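Local coordinates for probable membrane transporter protein MamO (Magnetospirillum magneticum, PDB 5HMA) that promotes magnetite formation in magnetosomes and activates the MamE protease, and has an N-terminal trypsin-like domain that binds transition metals but is probably not itself a protease, at residues A8-G13 and G25-T30; V34-H39 and A74-Q79. All coordinates share one frame; numbering follows the deposited sequence.

How the contacts relate
Both contacts belong to the six-stranded antiparallel barrel formed by the first part of the trypsin-like domain, and their centres are about 8 Å apart. The strands run 9-13, 23-29, 33-37, 73-78, 58-68, 47-51 across the sheet, so contact 1 pairs the first two and contact 2 the third and fourth. Along the chain they come in series, contact 1 closing before contact 2 opens. Strands 23-29 and 33-37 are neighbours and join the two: Ala26 O lies 2.9 Å from Ile35 N, probably hydrogen-bonded, and Val28 packs on Ile35. One continuous wall therefore reaches from the first hairpin to the segment carrying His39.

Contact 1 of 2, residues A8-G13 and G25-T30; sequences AVVGVG and GAIVGT
Three backbone hydrogen bonds hold residues 8-13 against 25-30. Ile27 N points almost straight at Ala8 O over 2.9 Å, with an N-H...O angle of 171°, and meets the oxygen in the plane of its carbonyl. Val10 N reaches Gly25 O over the same 2.9 Å, but from above the carbonyl plane. The return bond from Gly25 N to Val10 O is bent to 125° and weak; beyond it the backbone of Val12 bonds to Val22 and Ala23. Ala8 O also receives the CA-H of Ala26, at 3.5 Å between Ala26 CA and Ala8 O.

Strands 9-13 and 23-29 form the opening beta hairpin of the trypsin-like barrel, crossing at 126°, well short of straight antiparallel.

Apolar contacts complete the join. Val10 and Ile27 cross at about a right angle, with Val10 CG1, anti to the carbonyl carbon, 3.6 Å from Ile27 CG1. The other branch, Val10 CG2, takes the crowded position between N and carbonyl carbon and lies over the peptide of Gly25, 3.5 Å from Gly25 O. Glycine suits this position: a CB here would press against both Val10 CG2 and Val12 CG2, the latter 4.3 Å from Gly25 CA. The branched Val10 packs on with Val34, Val49 and Val51, filling the barrel interior. On the opposite sheet face Val9 and small Ala26 both touch Pro151 of strand 151-153 in the second sheet.

Contact 2 of 2, residues V34-H39 and A74-Q79; sequences VITTLH and ALLKMQ
Strands 34-37 and 74-78 are tied by four backbone hydrogen bonds, two at each hydrogen-bonded pair. The shortest runs from Leu76 N to Val34 O, 2.6 Å, nearly along the C=O axis and straight at 177°; Val34 N returns a bond to Leu76 O. Thr36 N and Ala74 O, 3.0 Å apart, make a similar ladder rung with the bond from Ala74 N to Thr36 O.

Packing is most extensive on the face of Val34, Thr36, Ala74 and Leu76. Thr36 suits its place by being two-sided: OG1, anti to the backbone N, bonds to Ser24 O, and this turns CG2 to within 3.8 Å of Leu76 CD1. The bend of Met78 at chi3 (-83°) brings its flexible end back, with CE 3.8 Å from Val34 CG2. Small Ala74 admits Leu38 where the strand gives way to a short, weakly bonded helical turn, Leu38 CD1 resting 4.0 Å from Ala74 CB.

The other face is a lighter join. Ile35 and Leu75 cross obliquely and meet tip to tip, Ile35 CD1 to Leu75 CD1 at 3.7 Å. Toward solvent, partly exposed Lys77 turns away from strand 34-37; its long chain curls so that NZ bonds to Met78 O, and also to Asn31 O.

At the C-terminal end of strand 34-37, Thr37 touches Thr148 and His39 ND1 bonds to Asp72 OD2, a histidine-aspartate pair placed as in the catalytic triad of trypsin-like proteases, with Thr148 probably at the position of the nucleophilic serine, although this domain is an inactive, probably non-proteolytic relative of those enzymes.

Contact 1 of 2, residues A8-G13 and G25-T30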
loop_
_atom_site.group_PDB
_atom_site.type_symbol
_atom_site.label_atom_id
_atom_site.label_comp_id
_atom_site.label_asym_id
_atom_site.label_seq_id
_atom_site.Cartn_x
_atom_site.Cartn_y
_atom_site.Cartn_z
ATOM N N ALA A 8 -1.187 -2.403 -10.689
ATOM C CA ALA A 8 -0.111 -1.980 -9.791
ATOM C C ALA A 8 -0.462 -2.206 -8.304
ATOM O O ALA A 8 0.266 -1.760 -7.416
ATOM C CB ALA A 8 0.228 -0.490 -10.043
ATOM N N VAL A 9 -1.586 -2.880 -8.050
ATOM C CA VAL A 9 -2.024 -3.207 -6.689
ATOM C C VAL A 9 -1.721 -4.672 -6.445
ATOM O O VAL A 9 -2.232 -5.541 -7.172
ATOM C CB VAL A 9 -3.527 -2.920 -6.487
ATOM C CG1 VAL A 9 -3.951 -3.212 -5.036
ATOM C CG2 VAL A 9 -3.842 -1.495 -6.875
ATOM N N VAL A 10 -0.875 -4.955 -5.455
ATOM C CA VAL A 10 -0.415 -6.328 -5.228
ATOM C C VAL A 10 -0.813 -6.821 -3.851
ATOM O O VAL A 10 -1.167 -6.028 -2.969
ATOM C CB VAL A 10 1.119 -6.464 -5.386
ATOM C CG1 VAL A 10 1.570 -6.169 -6.818
ATOM C CG2 VAL A 10 1.859 -5.580 -4.363
ATOM N N GLY A 11 -0.743 -8.137 -3.665
ATOM C CA GLY A 11 -0.873 -8.711 -2.338
ATOM C C GLY A 11 0.525 -8.977 -1.788
ATOM O O GLY A 11 1.441 -9.295 -2.546
ATOM N N VAL A 12 0.689 -8.852 -0.474
ATOM C CA VAL A 12 1.958 -9.151 0.172
ATOM C C VAL A 12 1.744 -10.194 1.269
ATOM O O VAL A 12 0.774 -10.114 2.011
ATOM C CB VAL A 12 2.595 -7.866 0.753
ATOM C CG1 VAL A 12 3.877 -8.200 1.469
ATOM C CG2 VAL A 12 2.842 -6.833 -0.359
ATOM N N GLY A 13 2.651 -11.166 1.382
ATOM C CA GLY A 13 2.548 -12.162 2.433
ATOM C C GLY A 13 3.802 -13.002 2.577
ATOM O O GLY A 13 4.843 -12.664 2.011
ATOM N N GLY A 25 -0.110 -3.876 -1.285
ATOM C CA GLY A 25 1.101 -3.136 -1.604
ATOM C C GLY A 25 0.925 -2.439 -2.943
ATOM O O GLY A 25 -0.015 -2.759 -3.685
ATOM N N ALA A 26 1.818 -1.493 -3.246
ATOM C CA ALA A 26 1.735 -0.681 -4.466
ATOM C C ALA A 26 3.035 -0.801 -5.256
ATOM O O ALA A 26 4.109 -0.582 -4.700
ATOM C CB ALA A 26 1.452 0.803 -4.119
ATOM N N ILE A 27 2.946 -1.151 -6.541
ATOM C CA ILE A 27 4.144 -1.204 -7.375
ATOM C C ILE A 27 4.525 0.208 -7.775
ATOM O O ILE A 27 3.710 0.925 -8.362
ATOM C CB ILE A 27 3.954 -2.072 -8.633
ATOM C CG1 ILE A 27 3.351 -3.438 -8.293
ATOM C CG2 ILE A 27 5.303 -2.272 -9.346
ATOM C CD1 ILE A 27 3.318 -4.373 -9.501
ATOM N N VAL A 28 5.759 0.614 -7.485
ATOM C CA VAL A 28 6.135 1.993 -7.760
ATOM C C VAL A 28 7.350 2.088 -8.681
ATOM O O VAL A 28 7.856 3.182 -8.953
ATOM C CB VAL A 28 6.361 2.754 -6.440
ATOM C CG1 VAL A 28 5.034 2.833 -5.661
ATOM C CG2 VAL A 28 7.433 2.060 -5.604
ATOM N N GLY A 29 7.801 0.951 -9.200
ATOM C CA GLY A 29 8.926 0.968 -10.127
ATOM C C GLY A 29 8.859 -0.170 -11.126
ATOM O O GLY A 29 8.416 -1.279 -10.801
ATOM N N THR A 30 9.310 0.097 -12.343
ATOM C CA THR A 30 9.162 -0.862 -13.425
ATOM C C THR A 30 9.907 -2.173 -13.119
ATOM O O THR A 30 9.438 -3.250 -13.488
ATOM C CB THR A 30 9.636 -0.251 -14.766
ATOM O OG1 THR A 30 9.619 -1.252 -15.787
ATOM C CG2 THR A 30 11.030 0.298 -14.639
#

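Contact 2 of 2, residues V34-H39 and A74-Q79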
loop_
_atom_site.group_PDB
_atom_site.type_symbol
_atom_site.label_atom_id
_atom_site.label_comp_id
_atom_site.label_asym_id
_atom_site.label_seq_id
_atom_site.Cartn_x
_atom_site.Cartn_y
_atom_site.Cartn_z
ATOM N N VAL A 34 8.151 -2.211 -4.682
ATOM C CA VAL A 34 6.837 -2.260 -4.055
ATOM C C VAL A 34 6.899 -1.520 -2.734
ATOM O O VAL A 34 7.807 -1.765 -1.923
ATOM C CB VAL A 34 6.371 -3.718 -3.821
ATOM C CG1 VAL A 34 5.102 -3.755 -2.952
ATOM C CG2 VAL A 34 6.167 -4.445 -5.144
ATOM N N ILE A 35 5.939 -0.627 -2.512
ATOM C CA ILE A 35 5.758 -0.005 -1.203
ATOM C C ILE A 35 4.652 -0.736 -0.452
ATOM O O ILE A 35 3.598 -1.033 -1.018
ATOM C CB ILE A 35 5.422 1.483 -1.314
ATOM C CG1 ILE A 35 6.618 2.265 -1.854
ATOM C CG2 ILE A 35 5.042 2.028 0.056
ATOM C CD1 ILE A 35 7.706 2.448 -0.827
ATOM N N THR A 36 4.888 -1.029 0.822
ATOM C CA THR A 36 3.865 -1.659 1.637
ATOM C C THR A 36 4.059 -1.189 3.081
ATOM O O THR A 36 4.967 -0.396 3.346
ATOM C CB THR A 36 3.924 -3.207 1.516
ATOM O OG1 THR A 36 2.771 -3.781 2.147
ATOM C CG2 THR A 36 5.200 -3.759 2.158
ATOM N N THR A 37 3.202 -1.636 4.001
ATOM C CA THR A 37 3.309 -1.245 5.411
ATOM C C THR A 37 4.368 -2.084 6.115
ATOM O O THR A 37 4.418 -3.299 5.927
ATOM C CB THR A 37 1.968 -1.403 6.156
ATOM O OG1 THR A 37 1.206 -2.464 5.555
ATOM C CG2 THR A 37 1.166 -0.097 6.113
ATOM N N LEU A 38 5.206 -1.438 6.922
ATOM C CA LEU A 38 6.324 -2.124 7.574
ATOM C C LEU A 38 5.861 -3.225 8.547
ATOM O O LEU A 38 6.370 -4.346 8.497
ATOM C CB LEU A 38 7.212 -1.108 8.305
ATOM C CG LEU A 38 8.429 -1.681 9.038
ATOM C CD1 LEU A 38 9.267 -2.532 8.103
ATOM C CD2 LEU A 38 9.285 -0.575 9.651
ATOM N N HIS A 39 4.890 -2.926 9.411
ATOM C CA HIS A 39 4.418 -3.922 10.383
ATOM C C HIS A 39 3.841 -5.174 9.708
ATOM O O HIS A 39 3.746 -6.224 10.329
ATOM C CB HIS A 39 3.369 -3.316 11.327
ATOM C CG HIS A 39 2.013 -3.131 10.706
ATOM N ND1 HIS A 39 1.617 -1.950 10.113
ATOM C CD2 HIS A 39 0.958 -3.974 10.603
ATOM C CE1 HIS A 39 0.380 -2.077 9.665
ATOM N NE2 HIS A 39 -0.044 -3.295 9.954
ATOM N N ALA A 74 7.630 0.139 4.193
ATOM C CA ALA A 74 8.744 -0.663 3.706
ATOM C C ALA A 74 8.793 -0.598 2.183
ATOM O O ALA A 74 7.751 -0.649 1.509
ATOM C CB ALA A 74 8.614 -2.113 4.167
ATOM N N LEU A 75 10.005 -0.467 1.655
ATOM C CA LEU A 75 10.262 -0.567 0.220
ATOM C C LEU A 75 10.771 -1.967 -0.072
ATOM O O LEU A 75 11.800 -2.376 0.458
ATOM C CB LEU A 75 11.298 0.470 -0.244
ATOM C CG LEU A 75 11.677 0.371 -1.730
ATOM C CD1 LEU A 75 10.480 0.738 -2.583
ATOM C CD2 LEU A 75 12.904 1.236 -2.082
ATOM N N LEU A 76 10.044 -2.698 -0.905
ATOM C CA LEU A 76 10.435 -4.047 -1.286
ATOM C C LEU A 76 10.945 -4.050 -2.719
ATOM O O LEU A 76 10.573 -3.197 -3.531
ATOM C CB LEU A 76 9.250 -5.018 -1.163
ATOM C CG LEU A 76 8.383 -5.019 0.096
ATOM C CD1 LEU A 76 7.321 -6.112 -0.009
ATOM C CD2 LEU A 76 9.237 -5.214 1.335
ATOM N N LYS A 77 11.777 -5.030 -3.035
ATOM C CA LYS A 77 12.173 -5.266 -4.413
ATOM C C LYS A 77 11.865 -6.718 -4.772
ATOM O O LYS A 77 12.367 -7.638 -4.136
ATOM C CB LYS A 77 13.657 -4.948 -4.610
ATOM C CG LYS A 77 14.275 -5.448 -5.908
ATOM C CD LYS A 77 13.829 -4.624 -7.107
ATOM C CE LYS A 77 14.747 -4.880 -8.309
ATOM N NZ LYS A 77 14.490 -6.207 -8.934
ATOM N N MET A 78 11.020 -6.924 -5.773
ATOM C CA MET A 78 10.776 -8.268 -6.276
ATOM C C MET A 78 12.019 -8.799 -6.994
ATOM O O MET A 78 12.675 -8.069 -7.754
ATOM C CB MET A 78 9.562 -8.271 -7.202
ATOM C CG MET A 78 8.258 -7.948 -6.481
ATOM S SD MET A 78 6.743 -8.116 -7.474
ATOM C CE MET A 78 6.702 -6.528 -8.327
ATOM N N GLN A 79 12.362 -10.055 -6.723
ATOM C CA GLN A 79 13.483 -10.710 -7.384
ATOM C C GLN A 79 12.970 -11.365 -8.656
ATOM O O GLN A 79 12.438 -12.472 -8.613
ATOM C CB GLN A 79 14.127 -11.766 -6.480
ATOM C CG GLN A 79 14.364 -11.294 -5.064
ATOM C CD GLN A 79 15.414 -10.215 -4.999
ATOM O OE1 GLN A 79 15.110 -9.051 -4.725
ATOM N NE2 GLN A 79 16.660 -10.592 -5.255
#